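Local coordinates for protein fructosyl amine: oxygen oxidoreductase (Aspergillus fumigatus, PDB 3DJE) that uses FAD to oxidise fructosyl amino acids with molecular oxygen, a deglycating reaction of the amadoriase type, at residues A[25-30]-A[84-89]; A[144-149]-A[314-319]; A[225-230]-A[358-363]. All coordinates share one frame; numbering follows the deposited sequence.

Contact 1: A[25-30]-A[84-89]; sequences LARRGY and DPLFKP
Arg27, on the last turn of helix 16-27, spans the distance to Asp84 with a fully stretched side chain, and the two groups approach from opposite directions. The guanidinium meets the carboxylate end-on, and the salt bridge is a fork on one atom because both terminal nitrogens converge there, with Arg27 NH1 3.0 Å and Arg27 NH2 3.0 Å from Asp84 OD2. That oxygen lies almost in the guanidinium plane, while the carboxylate is turned 39° against it. The second oxygen, Asp84 OD1, gets only a weak bond from Arg27 NH2 at 3.4 Å.

OD1 has another task. From above the carboxylate plane it accepts a hydrogen bond from the backbone N of Leu86, with Asp84 OD1 to Leu86 N at 3.0 Å, closing an Asx turn just beyond helix 64-83; this second grip probably limits rotation of the acid. The contact thus joins the first helix of what is consistent with a Rossmann-type FAD-binding fold, where a GxGxxG-like turn leads into the helix, to the loop before strand 91-92. Behind Arg27 the helix ends in a Schellman motif with Gly29 as its C-prime residue.

Leu86 places CD2 3.6 Å from Arg27 NH2, an apolar flank beside the charged pair. Its side chain and that of Phe87 also rest on Leu23, one turn earlier on the arginine's own helix.

Contact 2: A[144-149]-A[314-319]; sequences PGWKGY and RALLKE
Trp146 and Glu319 meet where the chain running into strand 147-151, part of the large mixed sheet, faces the C-terminal end of helix 307-320, so the contact is a helix packed against the entrance to a β-strand. Its polar centre is one nearly straight hydrogen bond: Trp146 NE1 donates to Glu319 OE1 at 2.9 Å with an N-H...O angle of 169°. The oxygen sits at the edge of the indole, near its plane, and is approached nearly along its C-O axis, while the carboxylate as a whole is turned 71° against the ring. Glu319 gets there with CG anti to its carbonyl carbon (chi1 -63°) and an extended chain beyond, carrying the acid across to the indole N-H. OE1 also has a long, weak ion pair with Arg262, and a charge there would be expected to favour the ionised acid.

Apolar contacts flank this bond. Pro144 crosses the methylenes of Glu319 at about a right angle, its CD 3.8 Å from Glu319 CG. Separately, at the benzo end of the indole, Leu316 CD1 comes to the ring edge, 4.1 Å from Trp146 CZ2. Elsewhere Trp146 touches Ile257 and Asn259 of strand 256-259 and packs edge-to-face with Phe143.

A water completes the polar links. It donates to Pro144 O at 2.8 Å and, more weakly, to Glu319 OE2 at 3.0 Å, tying the second carboxylate oxygen to the backbone two residues before the tryptophan.

Contact 3: A[225-230]-A[358-363]; sequences LDFKNQ and LGCGAS
The Phe227 ring carries Leu225 CD2 on one face, 3.7 Å above the plane and displaced toward the rim, while its CE2-CZ end reaches obliquely into the notch between Leu358 and Cys360. There Cys360 SG stands 3.7 Å from Phe227 CE2 and 4.7 Å from the ring centroid, in a direction 59° off the ring normal: an oblique sulfur-aromatic contact. Leu358 CD1 lies 3.9 Å from Phe227 CZ, the two side chains running antiparallel past one another. The same methyl also meets Leu225 CD2 at 3.7 Å, so Leu225, Phe227 and Leu358 close a three-way cluster. A chi1 of 54° tucks Cys360 SG between its own N and C, and this orientation brings it to the ring.

The ring projects from a type I' turn, Phe227 to Gln230, which lies in the loop before strand 232-242. Phe227 O is held twice, by Gln230 N at 3.0 Å and by Gln230 NE2 at 2.9 Å, from opposite faces of the carbonyl plane. On the outward side, Asp226 makes an Asx turn to Lys228 N and a salt bridge to Lys228 NZ. Gln230 OE1 and Asn229 O also bond Asn396 and Arg403.

Leu358 and Cys360 belong to strand 356-360 of the Rossmann-type sheet, and Ala362, just beyond it, touches FAD. Since all four touching residues are buried and apolar or weakly polar, the loop is held to this strand by close packing of carbon and sulfur, while the bonds among Asp226, Phe227, Lys228 and Gln230 lie within the loop.

The three contacts are separate: the nearest atoms of contacts 1 and 3 are about 11 Å apart, those of contacts 2 and 3 about 19 Å and those of contacts 1 and 2 about 22 Å. Contacts 1 and 3 both involve the FAD-binding part, one through its first helix and the other through strand 356-360. Contact 3 reaches the cofactor, Ala362 touching FAD and the Cys360 side chain lying about 5 Å from it, against about 12 Å for the Phe87 side chain in contact 1. Contact 2 lies across the chain's centre from both; the Leu316 side chain is about 10 Å from the bound FSA ligand. Along the sequence, the segments of contacts 2 and 3 alternate, whereas contact 1 closes before either opens.

Contact 1: A[25-30]-A[84-89]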
ATOM      1  N   LEU A  25     -16.045 -11.406   4.103  1.00  9.54           N
ATOM      2  CA  LEU A  25     -17.447 -11.444   4.539  1.00  9.69           C
ATOM      3  C   LEU A  25     -18.190 -12.507   3.736  1.00  9.85           C
ATOM      4  O   LEU A  25     -18.938 -13.317   4.313  1.00 10.65           O
ATOM      5  CB  LEU A  25     -18.134 -10.087   4.355  1.00  9.67           C
ATOM      6  CG  LEU A  25     -17.791  -9.027   5.398  1.00  9.01           C
ATOM      7  CD1 LEU A  25     -18.267  -7.651   4.921  1.00 11.09           C
ATOM      8  CD2 LEU A  25     -18.364  -9.318   6.793  1.00  9.93           C
ATOM      9  N   ALA A  26     -17.998 -12.495   2.413  1.00 10.74           N
ATOM     10  CA  ALA A  26     -18.667 -13.442   1.519  1.00 11.02           C
ATOM     11  C   ALA A  26     -18.259 -14.871   1.871  1.00 11.64           C
ATOM     12  O   ALA A  26     -19.115 -15.762   1.961  1.00 12.07           O
ATOM     13  CB  ALA A  26     -18.338 -13.143   0.060  1.00 12.18           C
ATOM     14  N   ARG A  27     -16.966 -15.088   2.103  1.00 11.36           N
ATOM     15  CA  ARG A  27     -16.499 -16.448   2.475  1.00 12.08           C
ATOM     16  C   ARG A  27     -17.076 -16.927   3.792  1.00 12.93           C
ATOM     17  O   ARG A  27     -17.261 -18.135   3.995  1.00 13.55           O
ATOM     18  CB  ARG A  27     -14.972 -16.524   2.514  1.00 12.22           C
ATOM     19  CG  ARG A  27     -14.354 -16.427   1.144  1.00 12.54           C
ATOM     20  CD  ARG A  27     -12.840 -16.527   1.278  1.00 13.03           C
ATOM     21  NE  ARG A  27     -12.196 -16.668  -0.017  1.00 13.46           N
ATOM     22  CZ  ARG A  27     -10.878 -16.790  -0.180  1.00 14.04           C
ATOM     23  NH1 ARG A  27     -10.076 -16.785   0.882  1.00 16.79           N
ATOM     24  NH2 ARG A  27     -10.368 -16.924  -1.399  1.00 16.10           N
ATOM     25  N   ARG A  28     -17.362 -15.985   4.683  1.00 13.20           N
ATOM     26  CA  ARG A  28     -17.851 -16.317   6.010  1.00 14.14           C
ATOM     27  C   ARG A  28     -19.380 -16.379   6.074  1.00 14.43           C
ATOM     28  O   ARG A  28     -19.954 -16.556   7.149  1.00 15.76           O
ATOM     29  CB  ARG A  28     -17.216 -15.401   7.061  1.00 14.40           C
ATOM     30  CG  ARG A  28     -15.724 -15.732   7.209  1.00 14.76           C
ATOM     31  CD  ARG A  28     -14.903 -14.643   7.876  1.00 16.99           C
ATOM     32  NE  ARG A  28     -15.229 -14.458   9.283  1.00 18.16           N
ATOM     33  CZ  ARG A  28     -14.388 -13.954  10.184  1.00 18.09           C
ATOM     34  NH1 ARG A  28     -13.156 -13.610   9.837  1.00 17.82           N
ATOM     35  NH2 ARG A  28     -14.776 -13.805  11.434  1.00 17.10           N
ATOM     36  N   GLY A  29     -20.011 -16.273   4.907  1.00 14.17           N
ATOM     37  CA  GLY A  29     -21.439 -16.565   4.773  1.00 14.70           C
ATOM     38  C   GLY A  29     -22.363 -15.376   4.680  1.00 14.65           C
ATOM     39  O   GLY A  29     -23.575 -15.558   4.516  1.00 14.91           O
ATOM     40  N   TYR A  30     -21.822 -14.163   4.788  1.00 13.54           N
ATOM     41  CA  TYR A  30     -22.683 -12.970   4.715  1.00 13.12           C
ATOM     42  C   TYR A  30     -23.216 -12.766   3.308  1.00 13.15           C
ATOM     43  O   TYR A  30     -22.469 -12.908   2.337  1.00 13.45           O
ATOM     44  CB  TYR A  30     -21.946 -11.739   5.224  1.00 13.06           C
ATOM     45  CG  TYR A  30     -21.647 -11.798   6.705  1.00 13.47           C
ATOM     46  CD1 TYR A  30     -22.578 -11.319   7.639  1.00 13.45           C
ATOM     47  CD2 TYR A  30     -20.458 -12.342   7.183  1.00 12.36           C
ATOM     48  CE1 TYR A  30     -22.314 -11.356   8.999  1.00 11.38           C
ATOM     49  CE2 TYR A  30     -20.178 -12.378   8.556  1.00 12.80           C
ATOM     50  CZ  TYR A  30     -21.119 -11.889   9.462  1.00 14.34           C
ATOM     51  OH  TYR A  30     -20.865 -11.944  10.824  1.00 14.84           O
ATOM     52  N   ASP A  84      -3.716 -20.085  -1.143  1.00 13.15           N
ATOM     53  CA  ASP A  84      -5.100 -19.786  -1.541  1.00 13.28           C
ATOM     54  C   ASP A  84      -5.139 -19.758  -3.065  1.00 12.79           C
ATOM     55  O   ASP A  84      -4.483 -18.914  -3.672  1.00 11.98           O
ATOM     56  CB  ASP A  84      -5.527 -18.426  -0.970  1.00 13.14           C
ATOM     57  CG  ASP A  84      -6.988 -18.078  -1.258  1.00 13.86           C
ATOM     58  OD1 ASP A  84      -7.600 -18.642  -2.195  1.00 13.88           O
ATOM     59  OD2 ASP A  84      -7.507 -17.199  -0.534  1.00 13.89           O
ATOM     60  N   PRO A  85      -5.889 -20.679  -3.702  1.00 13.13           N
ATOM     61  CA  PRO A  85      -5.921 -20.751  -5.173  1.00 13.11           C
ATOM     62  C   PRO A  85      -6.308 -19.430  -5.842  1.00 11.87           C
ATOM     63  O   PRO A  85      -5.929 -19.185  -6.994  1.00 12.22           O
ATOM     64  CB  PRO A  85      -6.983 -21.819  -5.461  1.00 13.92           C
ATOM     65  CG  PRO A  85      -7.086 -22.599  -4.221  1.00 15.62           C
ATOM     66  CD  PRO A  85      -6.757 -21.699  -3.081  1.00 14.34           C
ATOM     67  N   LEU A  86      -7.047 -18.579  -5.129  1.00 11.36           N
ATOM     68  CA  LEU A  86      -7.467 -17.311  -5.698  1.00 11.07           C
ATOM     69  C   LEU A  86      -6.292 -16.345  -5.840  1.00 10.89           C
ATOM     70  O   LEU A  86      -6.278 -15.518  -6.757  1.00 11.23           O
ATOM     71  CB  LEU A  86      -8.552 -16.657  -4.838  1.00 10.36           C
ATOM     72  CG  LEU A  86      -9.215 -15.405  -5.415  1.00 10.73           C
ATOM     73  CD1 LEU A  86     -10.061 -15.753  -6.622  1.00 11.52           C
ATOM     74  CD2 LEU A  86     -10.058 -14.788  -4.314  1.00 12.29           C
ATOM     75  N   PHE A  87      -5.308 -16.450  -4.936  1.00  9.84           N
ATOM     76  CA  PHE A  87      -4.202 -15.473  -4.904  1.00  9.99           C
ATOM     77  C   PHE A  87      -2.884 -16.014  -5.435  1.00 10.75           C
ATOM     78  O   PHE A  87      -2.050 -15.247  -5.910  1.00 10.76           O
ATOM     79  CB  PHE A  87      -4.016 -14.915  -3.486  1.00 10.24           C
ATOM     80  CG  PHE A  87      -5.174 -14.079  -3.044  1.00  9.74           C
ATOM     81  CD1 PHE A  87      -5.365 -12.807  -3.586  1.00  9.92           C
ATOM     82  CD2 PHE A  87      -6.107 -14.567  -2.131  1.00 10.36           C
ATOM     83  CE1 PHE A  87      -6.464 -12.020  -3.211  1.00  9.16           C
ATOM     84  CE2 PHE A  87      -7.205 -13.790  -1.761  1.00 10.60           C
ATOM     85  CZ  PHE A  87      -7.382 -12.509  -2.301  1.00 11.06           C
ATOM     86  N   LYS A  88      -2.705 -17.330  -5.358  1.00 10.69           N
ATOM     87  CA  LYS A  88      -1.478 -17.958  -5.877  1.00 12.03           C
ATOM     88  C   LYS A  88      -1.063 -17.500  -7.294  1.00 11.87           C
ATOM     89  O   LYS A  88       0.131 -17.309  -7.556  1.00 12.09           O
ATOM     90  CB  LYS A  88      -1.606 -19.481  -5.856  1.00 12.96           C
ATOM     91  CG  LYS A  88      -1.562 -20.062  -4.477  1.00 16.39           C
ATOM     92  CD  LYS A  88      -1.810 -21.574  -4.508  1.00 21.95           C
ATOM     93  CE  LYS A  88      -0.852 -22.279  -5.466  1.00 22.73           C
ATOM     94  NZ  LYS A  88       0.588 -22.102  -5.102  1.00 27.64           N
ATOM     95  N   PRO A  89      -2.028 -17.330  -8.221  1.00 11.44           N
ATOM     96  CA  PRO A  89      -1.623 -16.988  -9.594  1.00 11.19           C
ATOM     97  C   PRO A  89      -0.826 -15.689  -9.731  1.00 10.57           C
ATOM     98  O   PRO A  89      -0.177 -15.485 -10.765  1.00 11.76           O
ATOM     99  CB  PRO A  89      -2.964 -16.811 -10.322  1.00 11.37           C
ATOM    100  CG  PRO A  89      -3.935 -17.690  -9.556  1.00 12.22           C
ATOM    101  CD  PRO A  89      -3.492 -17.520  -8.112  1.00 12.08           C
TER

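Contact 2: A[144-149]-A[314-319]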
ATOM      1  N   PRO A 144      27.052   2.402  -6.065  1.00 19.01           N
ATOM      2  CA  PRO A 144      28.056   3.033  -5.201  1.00 19.63           C
ATOM      3  C   PRO A 144      27.647   3.058  -3.731  1.00 19.18           C
ATOM      4  O   PRO A 144      26.617   3.635  -3.370  1.00 20.17           O
ATOM      5  CB  PRO A 144      28.175   4.456  -5.761  1.00 19.60           C
ATOM      6  CG  PRO A 144      26.897   4.702  -6.482  1.00 20.63           C
ATOM      7  CD  PRO A 144      26.426   3.361  -6.992  1.00 19.39           C
ATOM      8  N   GLY A 145      28.452   2.409  -2.899  1.00 19.32           N
ATOM      9  CA  GLY A 145      28.195   2.332  -1.470  1.00 18.66           C
ATOM     10  C   GLY A 145      27.049   1.415  -1.052  1.00 18.06           C
ATOM     11  O   GLY A 145      26.740   1.334   0.134  1.00 18.57           O
ATOM     12  N   TRP A 146      26.401   0.740  -2.006  1.00 17.08           N
ATOM     13  CA  TRP A 146      25.298  -0.173  -1.650  1.00 16.17           C
ATOM     14  C   TRP A 146      25.823  -1.356  -0.850  1.00 16.23           C
ATOM     15  O   TRP A 146      26.838  -1.955  -1.210  1.00 16.22           O
ATOM     16  CB  TRP A 146      24.598  -0.718  -2.895  1.00 15.26           C
ATOM     17  CG  TRP A 146      23.733   0.238  -3.646  1.00 15.06           C
ATOM     18  CD1 TRP A 146      24.004   1.549  -3.957  1.00 15.81           C
ATOM     19  CD2 TRP A 146      22.470  -0.062  -4.246  1.00 15.25           C
ATOM     20  NE1 TRP A 146      22.975   2.081  -4.701  1.00 15.82           N
ATOM     21  CE2 TRP A 146      22.020   1.112  -4.892  1.00 16.47           C
ATOM     22  CE3 TRP A 146      21.661  -1.210  -4.284  1.00 16.25           C
ATOM     23  CZ2 TRP A 146      20.792   1.172  -5.574  1.00 15.75           C
ATOM     24  CZ3 TRP A 146      20.448  -1.153  -4.970  1.00 14.83           C
ATOM     25  CH2 TRP A 146      20.023   0.026  -5.597  1.00 14.18           C
ATOM     26  N   LYS A 147      25.129  -1.684   0.236  1.00 15.90           N
ATOM     27  CA  LYS A 147      25.399  -2.873   1.009  1.00 16.17           C
ATOM     28  C   LYS A 147      24.053  -3.467   1.354  1.00 15.30           C
ATOM     29  O   LYS A 147      23.128  -2.738   1.722  1.00 14.91           O
ATOM     30  CB  LYS A 147      26.120  -2.524   2.307  1.00 16.83           C
ATOM     31  CG  LYS A 147      26.582  -3.744   3.079  1.00 20.91           C
ATOM     32  CD  LYS A 147      27.232  -3.376   4.407  1.00 26.10           C
ATOM     33  CE  LYS A 147      27.512  -4.628   5.232  1.00 27.98           C
ATOM     34  NZ  LYS A 147      26.278  -5.200   5.830  1.00 31.76           N
ATOM     35  N   GLY A 148      23.926  -4.779   1.268  1.00 14.83           N
ATOM     36  CA  GLY A 148      22.618  -5.345   1.559  1.00 14.69           C
ATOM     37  C   GLY A 148      22.567  -6.838   1.688  1.00 14.50           C
ATOM     38  O   GLY A 148      23.607  -7.508   1.777  1.00 14.10           O
ATOM     39  N   TYR A 149      21.336  -7.344   1.687  1.00 14.26           N
ATOM     40  CA  TYR A 149      21.056  -8.761   1.897  1.00 14.92           C
ATOM     41  C   TYR A 149      20.122  -9.278   0.827  1.00 14.83           C
ATOM     42  O   TYR A 149      19.064  -8.687   0.581  1.00 14.77           O
ATOM     43  CB  TYR A 149      20.423  -8.982   3.267  1.00 16.53           C
ATOM     44  CG  TYR A 149      21.324  -8.548   4.389  1.00 18.64           C
ATOM     45  CD1 TYR A 149      22.391  -9.352   4.793  1.00 20.07           C
ATOM     46  CD2 TYR A 149      21.136  -7.319   5.024  1.00 20.16           C
ATOM     47  CE1 TYR A 149      23.246  -8.944   5.823  1.00 22.20           C
ATOM     48  CE2 TYR A 149      21.979  -6.905   6.050  1.00 22.23           C
ATOM     49  CZ  TYR A 149      23.028  -7.720   6.443  1.00 20.96           C
ATOM     50  OH  TYR A 149      23.851  -7.295   7.468  1.00 23.26           O
ATOM     51  N   ARG A 314      15.839   8.897 -12.041  1.00 16.26           N
ATOM     52  CA  ARG A 314      16.933   8.777 -13.010  1.00 17.02           C
ATOM     53  C   ARG A 314      18.282   8.616 -12.311  1.00 16.94           C
ATOM     54  O   ARG A 314      19.161   7.928 -12.832  1.00 17.13           O
ATOM     55  CB  ARG A 314      16.921   9.941 -14.006  1.00 17.17           C
ATOM     56  CG  ARG A 314      15.603  10.028 -14.787  1.00 18.50           C
ATOM     57  CD  ARG A 314      15.690  10.930 -15.994  1.00 20.38           C
ATOM     58  NE  ARG A 314      14.414  11.013 -16.706  1.00 20.79           N
ATOM     59  CZ  ARG A 314      13.957  10.102 -17.564  1.00 20.62           C
ATOM     60  NH1 ARG A 314      12.784  10.292 -18.154  1.00 21.25           N
ATOM     61  NH2 ARG A 314      14.658   9.001 -17.831  1.00 20.38           N
ATOM     62  N   ALA A 315      18.421   9.212 -11.123  1.00 16.98           N
ATOM     63  CA  ALA A 315      19.615   9.016 -10.286  1.00 17.31           C
ATOM     64  C   ALA A 315      19.754   7.559  -9.831  1.00 16.84           C
ATOM     65  O   ALA A 315      20.847   6.982  -9.859  1.00 17.71           O
ATOM     66  CB  ALA A 315      19.599   9.958  -9.095  1.00 17.93           C
ATOM     67  N   LEU A 316      18.639   6.975  -9.399  1.00 16.40           N
ATOM     68  CA  LEU A 316      18.583   5.566  -9.033  1.00 16.24           C
ATOM     69  C   LEU A 316      18.969   4.688 -10.220  1.00 15.73           C
ATOM     70  O   LEU A 316      19.753   3.739 -10.077  1.00 16.19           O
ATOM     71  CB  LEU A 316      17.168   5.212  -8.559  1.00 16.17           C
ATOM     72  CG  LEU A 316      16.778   3.727  -8.467  1.00 15.79           C
ATOM     73  CD1 LEU A 316      17.608   2.953  -7.443  1.00 17.86           C
ATOM     74  CD2 LEU A 316      15.295   3.631  -8.164  1.00 17.13           C
ATOM     75  N   LEU A 317      18.399   4.983 -11.387  1.00 15.46           N
ATOM     76  CA  LEU A 317      18.684   4.187 -12.583  1.00 15.74           C
ATOM     77  C   LEU A 317      20.164   4.283 -12.957  1.00 16.03           C
ATOM     78  O   LEU A 317      20.763   3.309 -13.383  1.00 15.91           O
ATOM     79  CB  LEU A 317      17.813   4.611 -13.765  1.00 15.95           C
ATOM     80  CG  LEU A 317      16.328   4.262 -13.621  1.00 16.20           C
ATOM     81  CD1 LEU A 317      15.510   4.952 -14.703  1.00 17.21           C
ATOM     82  CD2 LEU A 317      16.135   2.736 -13.653  1.00 17.48           C
ATOM     83  N   LYS A 318      20.751   5.464 -12.785  1.00 16.84           N
ATOM     84  CA  LYS A 318      22.177   5.615 -13.093  1.00 18.20           C
ATOM     85  C   LYS A 318      23.048   4.658 -12.277  1.00 18.04           C
ATOM     86  O   LYS A 318      24.050   4.149 -12.783  1.00 18.49           O
ATOM     87  CB  LYS A 318      22.637   7.066 -12.894  1.00 18.19           C
ATOM     88  CG  LYS A 318      24.056   7.340 -13.387  1.00 22.49           C
ATOM     89  CD  LYS A 318      24.061   7.922 -14.791  1.00 27.23           C
ATOM     90  CE  LYS A 318      23.738   9.418 -14.797  1.00 28.82           C
ATOM     91  NZ  LYS A 318      22.332   9.714 -14.379  1.00 29.47           N
ATOM     92  N   GLU A 319      22.648   4.402 -11.029  1.00 18.01           N
ATOM     93  CA  GLU A 319      23.401   3.553 -10.109  1.00 18.67           C
ATOM     94  C   GLU A 319      23.192   2.059 -10.344  1.00 17.95           C
ATOM     95  O   GLU A 319      23.936   1.240  -9.792  1.00 18.21           O
ATOM     96  CB  GLU A 319      23.015   3.872  -8.659  1.00 18.70           C
ATOM     97  CG  GLU A 319      23.360   5.294  -8.221  1.00 20.59           C
ATOM     98  CD  GLU A 319      23.091   5.571  -6.750  1.00 21.44           C
ATOM     99  OE1 GLU A 319      22.659   4.662  -5.999  1.00 22.55           O
ATOM    100  OE2 GLU A 319      23.310   6.727  -6.336  1.00 25.44           O
TER
HETATM  101  O   HOH W   1      24.940   5.799  -3.934  1.00 38.50           O

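Contact 3: A[225-230]-A[358-363]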
ATOM      1  N   LEU A 225     -14.615  10.973   9.174  1.00 14.13           N
ATOM      2  CA  LEU A 225     -14.619  10.726  10.601  1.00 15.38           C
ATOM      3  C   LEU A 225     -13.483  11.518  11.234  1.00 14.58           C
ATOM      4  O   LEU A 225     -12.446  11.705  10.605  1.00 14.87           O
ATOM      5  CB  LEU A 225     -14.363   9.218  10.837  1.00 15.59           C
ATOM      6  CG  LEU A 225     -14.426   8.610  12.233  1.00 16.42           C
ATOM      7  CD1 LEU A 225     -15.861   8.446  12.665  1.00 20.14           C
ATOM      8  CD2 LEU A 225     -13.732   7.259  12.255  1.00 17.40           C
ATOM      9  N   ASP A 226     -13.665  11.925  12.488  1.00 15.00           N
ATOM     10  CA  ASP A 226     -12.579  12.509  13.269  1.00 15.43           C
ATOM     11  C   ASP A 226     -11.659  11.415  13.815  1.00 14.73           C
ATOM     12  O   ASP A 226     -12.005  10.742  14.789  1.00 15.13           O
ATOM     13  CB  ASP A 226     -13.154  13.340  14.424  1.00 16.47           C
ATOM     14  CG  ASP A 226     -12.080  14.089  15.217  1.00 18.58           C
ATOM     15  OD1 ASP A 226     -10.872  13.982  14.906  1.00 17.37           O
ATOM     16  OD2 ASP A 226     -12.457  14.796  16.178  1.00 22.19           O
ATOM     17  N   PHE A 227     -10.494  11.246  13.190  1.00 13.76           N
ATOM     18  CA  PHE A 227      -9.546  10.241  13.645  1.00 13.73           C
ATOM     19  C   PHE A 227      -8.651  10.685  14.796  1.00 13.94           C
ATOM     20  O   PHE A 227      -7.720   9.963  15.176  1.00 13.98           O
ATOM     21  CB  PHE A 227      -8.696   9.719  12.476  1.00 12.87           C
ATOM     22  CG  PHE A 227      -9.402   8.697  11.635  1.00 13.20           C
ATOM     23  CD1 PHE A 227     -10.205   9.092  10.565  1.00 12.61           C
ATOM     24  CD2 PHE A 227      -9.278   7.343  11.923  1.00 13.75           C
ATOM     25  CE1 PHE A 227     -10.864   8.138   9.780  1.00 12.74           C
ATOM     26  CE2 PHE A 227      -9.933   6.374  11.137  1.00 13.59           C
ATOM     27  CZ  PHE A 227     -10.734   6.777  10.079  1.00 12.55           C
ATOM     28  N   LYS A 228      -8.898  11.876  15.344  1.00 14.19           N
ATOM     29  CA  LYS A 228      -8.060  12.370  16.443  1.00 15.19           C
ATOM     30  C   LYS A 228      -6.551  12.333  16.098  1.00 15.08           C
ATOM     31  O   LYS A 228      -5.728  11.874  16.897  1.00 15.73           O
ATOM     32  CB  LYS A 228      -8.343  11.573  17.728  1.00 15.51           C
ATOM     33  CG  LYS A 228      -9.825  11.410  18.081  1.00 18.27           C
ATOM     34  CD  LYS A 228     -10.479  12.746  18.380  1.00 23.34           C
ATOM     35  CE  LYS A 228     -11.928  12.569  18.794  1.00 26.72           C
ATOM     36  NZ  LYS A 228     -12.638  13.875  18.839  1.00 29.33           N
ATOM     37  N   ASN A 229      -6.218  12.789  14.892  1.00 15.27           N
ATOM     38  CA  ASN A 229      -4.845  12.875  14.390  1.00 16.17           C
ATOM     39  C   ASN A 229      -4.167  11.526  14.179  1.00 15.17           C
ATOM     40  O   ASN A 229      -2.959  11.472  13.982  1.00 15.95           O
ATOM     41  CB  ASN A 229      -3.971  13.806  15.259  1.00 17.81           C
ATOM     42  CG  ASN A 229      -4.526  15.223  15.325  1.00 20.28           C
ATOM     43  OD1 ASN A 229      -4.965  15.783  14.310  1.00 24.76           O
ATOM     44  ND2 ASN A 229      -4.530  15.799  16.520  1.00 26.40           N
ATOM     45  N   GLN A 230      -4.941  10.442  14.186  1.00 13.90           N
ATOM     46  CA  GLN A 230      -4.327   9.112  14.002  1.00 13.46           C
ATOM     47  C   GLN A 230      -3.829   8.830  12.585  1.00 13.64           C
ATOM     48  O   GLN A 230      -2.955   7.974  12.408  1.00 13.91           O
ATOM     49  CB  GLN A 230      -5.272   7.996  14.429  1.00 12.71           C
ATOM     50  CG  GLN A 230      -5.444   7.849  15.928  1.00 13.07           C
ATOM     51  CD  GLN A 230      -6.502   6.829  16.252  1.00 14.21           C
ATOM     52  OE1 GLN A 230      -6.209   5.643  16.406  1.00 15.72           O
ATOM     53  NE2 GLN A 230      -7.753   7.279  16.331  1.00 15.95           N
ATOM     54  N   LEU A 358     -13.487   0.242  11.636  1.00 11.73           N
ATOM     55  CA  LEU A 358     -12.372   0.869  10.930  1.00 12.04           C
ATOM     56  C   LEU A 358     -11.487  -0.198  10.324  1.00 12.04           C
ATOM     57  O   LEU A 358     -11.141  -1.156  11.004  1.00 12.67           O
ATOM     58  CB  LEU A 358     -11.511   1.706  11.896  1.00 12.75           C
ATOM     59  CG  LEU A 358     -12.072   3.025  12.464  1.00 14.52           C
ATOM     60  CD1 LEU A 358     -12.881   3.792  11.413  1.00 16.53           C
ATOM     61  CD2 LEU A 358     -12.891   2.759  13.708  1.00 16.91           C
ATOM     62  N   GLY A 359     -11.109  -0.037   9.062  1.00 12.14           N
ATOM     63  CA  GLY A 359     -10.082  -0.889   8.487  1.00 11.88           C
ATOM     64  C   GLY A 359      -9.146  -0.004   7.702  1.00 12.56           C
ATOM     65  O   GLY A 359      -9.291   0.143   6.491  1.00 11.94           O
ATOM     66  N   CYS A 360      -8.225   0.638   8.408  1.00 13.60           N
ATOM     67  CA  CYS A 360      -7.338   1.601   7.755  1.00 15.31           C
ATOM     68  C   CYS A 360      -6.001   1.780   8.453  1.00 14.15           C
ATOM     69  O   CYS A 360      -5.577   0.914   9.214  1.00 14.16           O
ATOM     70  CB  CYS A 360      -8.026   2.940   7.534  1.00 16.48           C
ATOM     71  SG  CYS A 360      -8.699   3.582   9.030  1.00 24.43           S
ATOM     72  N   GLY A 361      -5.327   2.888   8.143  1.00 13.33           N
ATOM     73  CA  GLY A 361      -3.962   3.119   8.603  1.00 12.44           C
ATOM     74  C   GLY A 361      -2.974   2.064   8.120  1.00 11.64           C
ATOM     75  O   GLY A 361      -2.097   1.639   8.860  1.00 11.81           O
ATOM     76  N   ALA A 362      -3.104   1.660   6.856  1.00 10.77           N
ATOM     77  CA  ALA A 362      -2.191   0.666   6.272  1.00 11.15           C
ATOM     78  C   ALA A 362      -0.737   1.148   6.215  1.00 10.91           C
ATOM     79  O   ALA A 362       0.182   0.344   5.997  1.00 10.69           O
ATOM     80  CB  ALA A 362      -2.670   0.250   4.891  1.00 11.82           C
ATOM     81  N   SER A 363      -0.527   2.452   6.406  1.00 10.74           N
ATOM     82  CA  SER A 363       0.819   2.984   6.693  1.00 11.11           C
ATOM     83  C   SER A 363       1.862   2.656   5.604  1.00 11.11           C
ATOM     84  O   SER A 363       3.057   2.429   5.887  1.00 11.50           O
ATOM     85  CB  SER A 363       1.272   2.532   8.091  1.00 11.42           C
ATOM     86  OG  SER A 363       0.391   3.032   9.094  1.00 12.33           O
TER